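Local coordinates for PbSGBP-B lipoprotein (Prevotella bryantii B14, PDB 6D2Y), which probably binds polysaccharide, as a surface lipoprotein of a polysaccharide utilization locus, at residues N140-K144 / F214-D218; M317-A321 / Y386-K391. All blocks are in the same frame, centred on the assembly; numbering follows the deposited sequence.

Overall arrangement
Contact 1 (140-144 with 214-218) joins the loop after strand 134-138 to the end of strand 208-215, in a region matching the IPT/TIG family of the E-set clan. Contact 2 (317-321 with 386-391) lies in a region matching the xyloglucan-binding domain family, at one end of strand 311-318. The same strand runs past contact 1. Glu141 ties the two regions together through salt bridges to Lys314 and Arg455. The two centres are about 17 Å apart, and the nearest atoms about 6 Å, so the contacts do not touch. Contact 1 is closer to the bound magnesium ion: the side chain of Trp142 lies about 6 Å from it, that of Leu318 in contact 2 about 11 Å.

Contact 1 (N140-K144 / F214-D218); sequences NEWAK and FQYMD
Glu141, Met217 and Trp142 carry this contact. Two turns meet: a type I beta turn from Asn140 to Ala143 and a type II beta turn from Gln215 to Asp218. Met217, third in the latter, has phi/psi 57/42. Glu141 lies opposite Tyr216 (CA-CA 5.5 Å), and Trp142 opposite Met217 (4.7 Å). Met217 N donates to Glu141 O at 3.0 Å. An Asx turn holds the first segment, with Trp142 N bonded to Asn140 OD1 at 2.7 Å.

Trp142 (chi1 m) lays one face of its indole over Met217. Met217 CA sits 3.7 Å from the centroid of the Trp142 five-membered ring, a CH-pi contact. Met217 SE (a selenomethionine; chi1 m, chi2 m) makes an oblique Met-aromatic contact 4.7 Å from the centroid of the Trp142 six-membered ring. At the ring edge, Trp142 NE1 donates to Asp218 O at 2.9 Å. The arrangement joins the loop after strand 134-138 to the chain leaving strand 208-215, in an IPT/TIG-like, probably immunoglobulin-like region packed against strands 311-318 and 449-458.

Glu141 leaves the backbone sideways and is extended (chi1 m, chi2 t), so Glu141 OE2 lies 3.2 Å from Phe214 CB. Its carboxylate has salt bridges to Lys314 and Arg455. A water donates to Glu141 OE1 (2.7 Å) and Asp218 OD2 (2.5 Å), bridging two like charges; Asp218 also pairs with Arg220. Tyr216 OH donates to Ala143 O at 2.6 Å.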
loop_
_atom_site.group_PDB
_atom_site.type_symbol
_atom_site.label_atom_id
_atom_site.label_comp_id
_atom_site.label_asym_id
_atom_site.label_seq_id
_atom_site.Cartn_x
_atom_site.Cartn_y
_atom_site.Cartn_z
ATOM N N ASN A 140 8.299 -6.480 3.841
ATOM C CA ASN A 140 7.758 -7.539 4.691
ATOM C C ASN A 140 7.494 -6.907 6.051
ATOM O O ASN A 140 8.426 -6.675 6.824
ATOM C CB ASN A 140 8.727 -8.710 4.808
ATOM C CG ASN A 140 8.213 -9.820 5.721
ATOM O OD1 ASN A 140 7.132 -9.725 6.299
ATOM N ND2 ASN A 140 8.997 -10.886 5.842
ATOM N N GLU A 141 6.226 -6.634 6.343
ATOM C CA GLU A 141 5.883 -6.097 7.651
ATOM C C GLU A 141 6.199 -7.075 8.778
ATOM O O GLU A 141 6.227 -6.663 9.944
ATOM C CB GLU A 141 4.406 -5.715 7.682
ATOM C CG GLU A 141 4.061 -4.698 6.614
ATOM C CD GLU A 141 2.596 -4.323 6.600
ATOM O OE1 GLU A 141 1.852 -4.777 7.496
ATOM O OE2 GLU A 141 2.186 -3.578 5.689
ATOM N N TRP A 142 6.425 -8.358 8.463
ATOM C CA TRP A 142 6.807 -9.365 9.447
ATOM C C TRP A 142 8.243 -9.849 9.249
ATOM O O TRP A 142 8.548 -11.025 9.455
ATOM C CB TRP A 142 5.817 -10.526 9.411
ATOM C CG TRP A 142 4.514 -10.217 10.116
ATOM C CD1 TRP A 142 3.672 -9.174 9.862
ATOM C CD2 TRP A 142 3.919 -10.957 11.190
ATOM N NE1 TRP A 142 2.584 -9.224 10.703
ATOM C CE2 TRP A 142 2.714 -10.309 11.529
ATOM C CE3 TRP A 142 4.287 -12.107 11.894
ATOM C CZ2 TRP A 142 1.878 -10.773 12.539
ATOM C CZ3 TRP A 142 3.463 -12.562 12.892
ATOM C CH2 TRP A 142 2.270 -11.899 13.208
ATOM N N ALA A 143 9.140 -8.933 8.905
ATOM C CA ALA A 143 10.524 -9.299 8.653
ATOM C C ALA A 143 11.244 -9.609 9.955
ATOM O O ALA A 143 11.130 -8.872 10.938
ATOM C CB ALA A 143 11.247 -8.176 7.914
ATOM N N LYS A 144 11.994 -10.706 9.954
ATOM C CA LYS A 144 12.769 -11.104 11.116
ATOM C C LYS A 144 14.068 -10.305 11.198
ATOM O O LYS A 144 14.486 -9.641 10.245
ATOM C CB LYS A 144 13.071 -12.601 11.071
ATOM C CG LYS A 144 11.944 -13.446 10.505
ATOM C CD LYS A 144 12.260 -14.930 10.592
ATOM C CE LYS A 144 10.990 -15.749 10.722
ATOM N NZ LYS A 144 9.974 -15.049 11.555
ATOM N N PHE A 214 1.334 0.994 8.408
ATOM C CA PHE A 214 1.617 -0.358 8.862
ATOM C C PHE A 214 2.412 -0.290 10.154
ATOM O O PHE A 214 2.992 0.742 10.497
ATOM C CB PHE A 214 2.379 -1.163 7.802
ATOM C CG PHE A 214 3.493 -0.400 7.135
ATOM C CD1 PHE A 214 4.659 -0.095 7.821
ATOM C CD2 PHE A 214 3.374 0.011 5.816
ATOM C CE1 PHE A 214 5.680 0.606 7.206
ATOM C CE2 PHE A 214 4.392 0.711 5.197
ATOM C CZ PHE A 214 5.546 1.008 5.894
ATOM N N GLN A 215 2.432 -1.414 10.864
ATOM C CA GLN A 215 3.213 -1.564 12.079
ATOM C C GLN A 215 4.109 -2.786 11.939
ATOM O O GLN A 215 3.872 -3.663 11.104
ATOM C CB GLN A 215 2.316 -1.699 13.319
ATOM C CG GLN A 215 1.440 -0.487 13.588
ATOM C CD GLN A 215 0.568 -0.656 14.818
ATOM O OE1 GLN A 215 0.281 -1.775 15.244
ATOM N NE2 GLN A 215 0.145 0.460 15.401
ATOM N N TYR A 216 5.149 -2.835 12.765
ATOM C CA TYR A 216 6.046 -3.983 12.766
ATOM C C TYR A 216 5.363 -5.172 13.436
ATOM O O TYR A 216 4.819 -5.032 14.534
ATOM C CB TYR A 216 7.337 -3.635 13.503
ATOM C CG TYR A 216 8.360 -4.738 13.465
ATOM C CD1 TYR A 216 8.623 -5.422 12.285
ATOM C CD2 TYR A 216 9.042 -5.120 14.611
ATOM C CE1 TYR A 216 9.555 -6.436 12.241
ATOM C CE2 TYR A 216 9.975 -6.139 14.578
ATOM C CZ TYR A 216 10.224 -6.795 13.390
ATOM O OH TYR A 216 11.151 -7.812 13.343
HETATM N N MSE A 217 5.405 -6.342 12.792
HETATM C CA MSE A 217 4.652 -7.523 13.250
HETATM C C MSE A 217 3.168 -7.199 13.348
HETATM O O MSE A 217 2.523 -7.602 14.307
HETATM C CB MSE A 217 5.127 -8.017 14.624
HETATM C CG MSE A 217 6.604 -8.446 14.748
HETATM SE SE MSE A 217 7.240 -10.109 13.916
HETATM C CE MSE A 217 8.517 -9.575 12.546
ATOM N N ASP A 218 2.634 -6.480 12.363
ATOM C CA ASP A 218 1.275 -5.957 12.455
ATOM C C ASP A 218 0.258 -7.083 12.613
ATOM O O ASP A 218 0.232 -8.029 11.821
ATOM C CB ASP A 218 0.956 -5.130 11.210
ATOM C CG ASP A 218 -0.052 -4.035 11.476
ATOM O OD1 ASP A 218 -0.771 -4.114 12.493
ATOM O OD2 ASP A 218 -0.117 -3.090 10.662
HETATM O O HOH W 1 -0.546 -4.057 8.386
#

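Contact 2 (M317-A321 / Y386-K391)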
loop_
_atom_site.group_PDB
_atom_site.type_symbol
_atom_site.label_atom_id
_atom_site.label_comp_id
_atom_site.label_asym_id
_atom_site.label_seq_id
_atom_site.Cartn_x
_atom_site.Cartn_y
_atom_site.Cartn_z
HETATM N N MSE A 317 3.086 -13.386 1.983
HETATM C CA MSE A 317 3.011 -14.398 0.934
HETATM C C MSE A 317 4.391 -14.874 0.486
HETATM O O MSE A 317 5.316 -14.076 0.321
HETATM C CB MSE A 317 2.227 -13.835 -0.256
HETATM C CG MSE A 317 2.082 -14.740 -1.474
HETATM SE SE MSE A 317 1.217 -13.699 -2.877
HETATM C CE MSE A 317 0.788 -15.055 -4.180
ATOM N N LEU A 318 4.523 -16.185 0.296
ATOM C CA LEU A 318 5.757 -16.790 -0.184
ATOM C C LEU A 318 5.450 -17.613 -1.423
ATOM O O LEU A 318 4.557 -18.468 -1.401
ATOM C CB LEU A 318 6.404 -17.676 0.891
ATOM C CG LEU A 318 7.912 -17.951 0.799
ATOM C CD1 LEU A 318 8.406 -18.619 2.066
ATOM C CD2 LEU A 318 8.281 -18.808 -0.404
ATOM N N ILE A 319 6.190 -17.353 -2.495
ATOM C CA ILE A 319 6.174 -18.192 -3.691
ATOM C C ILE A 319 7.597 -18.667 -3.952
ATOM O O ILE A 319 8.476 -17.843 -4.245
ATOM C CB ILE A 319 5.618 -17.442 -4.910
ATOM C CG1 ILE A 319 4.169 -17.017 -4.678
ATOM C CG2 ILE A 319 5.723 -18.308 -6.154
ATOM C CD1 ILE A 319 3.540 -16.378 -5.894
ATOM N N PRO A 320 7.872 -19.967 -3.851
ATOM C CA PRO A 320 9.230 -20.453 -4.118
ATOM C C PRO A 320 9.657 -20.158 -5.549
ATOM O O PRO A 320 8.845 -20.142 -6.475
ATOM C CB PRO A 320 9.124 -21.961 -3.866
ATOM C CG PRO A 320 7.942 -22.113 -2.965
ATOM C CD PRO A 320 6.983 -21.040 -3.381
ATOM N N ALA A 321 10.959 -19.914 -5.718
ATOM C CA ALA A 321 11.492 -19.623 -7.044
ATOM C C ALA A 321 11.292 -20.791 -8.002
ATOM O O ALA A 321 11.099 -20.579 -9.204
ATOM C CB ALA A 321 12.976 -19.263 -6.948
ATOM N N TYR A 386 5.680 -15.338 -12.048
ATOM C CA TYR A 386 5.969 -14.489 -10.903
ATOM C C TYR A 386 6.226 -15.351 -9.676
ATOM O O TYR A 386 5.407 -16.205 -9.325
ATOM C CB TYR A 386 4.828 -13.508 -10.620
ATOM C CG TYR A 386 5.051 -12.663 -9.381
ATOM C CD1 TYR A 386 5.732 -11.452 -9.453
ATOM C CD2 TYR A 386 4.578 -13.074 -8.140
ATOM C CE1 TYR A 386 5.939 -10.680 -8.323
ATOM C CE2 TYR A 386 4.780 -12.308 -7.006
ATOM C CZ TYR A 386 5.460 -11.111 -7.105
ATOM O OH TYR A 386 5.664 -10.344 -5.981
ATOM N N ASP A 387 7.372 -15.132 -9.041
ATOM C CA ASP A 387 7.677 -15.642 -7.715
ATOM C C ASP A 387 8.179 -14.477 -6.869
ATOM O O ASP A 387 8.266 -13.334 -7.337
ATOM C CB ASP A 387 8.705 -16.781 -7.775
ATOM C CG ASP A 387 10.061 -16.324 -8.285
ATOM O OD1 ASP A 387 10.883 -15.865 -7.464
ATOM O OD2 ASP A 387 10.305 -16.425 -9.508
ATOM N N THR A 388 8.510 -14.756 -5.606
ATOM C CA THR A 388 9.044 -13.737 -4.707
ATOM C C THR A 388 10.403 -14.129 -4.134
ATOM O O THR A 388 10.752 -13.698 -3.031
ATOM C CB THR A 388 8.065 -13.435 -3.569
ATOM O OG1 THR A 388 8.276 -14.358 -2.481
ATOM C CG2 THR A 388 6.619 -13.547 -4.048
ATOM N N GLY A 389 11.169 -14.950 -4.852
ATOM C CA GLY A 389 12.531 -15.274 -4.465
ATOM C C GLY A 389 12.686 -16.045 -3.175
ATOM O O GLY A 389 13.751 -15.979 -2.556
ATOM N N ASP A 390 11.658 -16.784 -2.755
ATOM C CA ASP A 390 11.645 -17.552 -1.510
ATOM C C ASP A 390 11.661 -16.669 -0.268
ATOM O O ASP A 390 12.052 -17.126 0.811
ATOM C CB ASP A 390 12.802 -18.557 -1.442
ATOM C CG ASP A 390 12.899 -19.423 -2.680
ATOM O OD1 ASP A 390 13.673 -19.069 -3.594
ATOM O OD2 ASP A 390 12.205 -20.461 -2.738
ATOM N N LYS A 391 11.246 -15.412 -0.388
ATOM C CA LYS A 391 11.075 -14.537 0.761
ATOM C C LYS A 391 9.595 -14.255 0.980
ATOM O O LYS A 391 8.779 -14.332 0.058
ATOM C CB LYS A 391 11.830 -13.213 0.586
ATOM C CG LYS A 391 13.346 -13.346 0.563
ATOM C CD LYS A 391 13.860 -13.459 -0.858
ATOM C CE LYS A 391 15.378 -13.402 -0.918
ATOM N NZ LYS A 391 15.866 -13.461 -2.325
#
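A type I' beta turn from Thr388 to Lys391 packs against the chain leaving strand 311-318. Gly389 and Asp390 are its central residues, both with positive phi, and Lys391 N bonds to Thr388 O at 3.2 Å. Just before it, Asp387 OD1 accepts from Gly389 N at 2.8 Å, an Asx turn. Thr388 OG1 donates to Lys391 O at 2.6 Å and ties the ends of the turn together.

Two hydrogen bonds join the segments. Thr388 N reaches Ile319 O at 3.4 Å, a weak bond. Ala321 N donates to Asp390 OD2 at 3.3 Å. The carboxylate of Asp390 thus meets the backbone just past Pro320, whose CA is also 3.3 Å from OD2.

Van der Waals contacts complete the fit. Ile319 CG2 lies 3.7 Å from Asp387 CB, and Ile319 CD1 meets the edge of the Tyr386 ring, 4.1 Å from CD2. Leu318 CD2 rests 3.8 Å from Asp390 CA.

The turn ends one residue short of strand 393-398, which pairs antiparallel with strand 311-318; Met317 bonds through its backbone to Val393. On strand 449-458, Lys450 bonds through its backbone to Leu318, and Ile449 touches Met317 and Ile319.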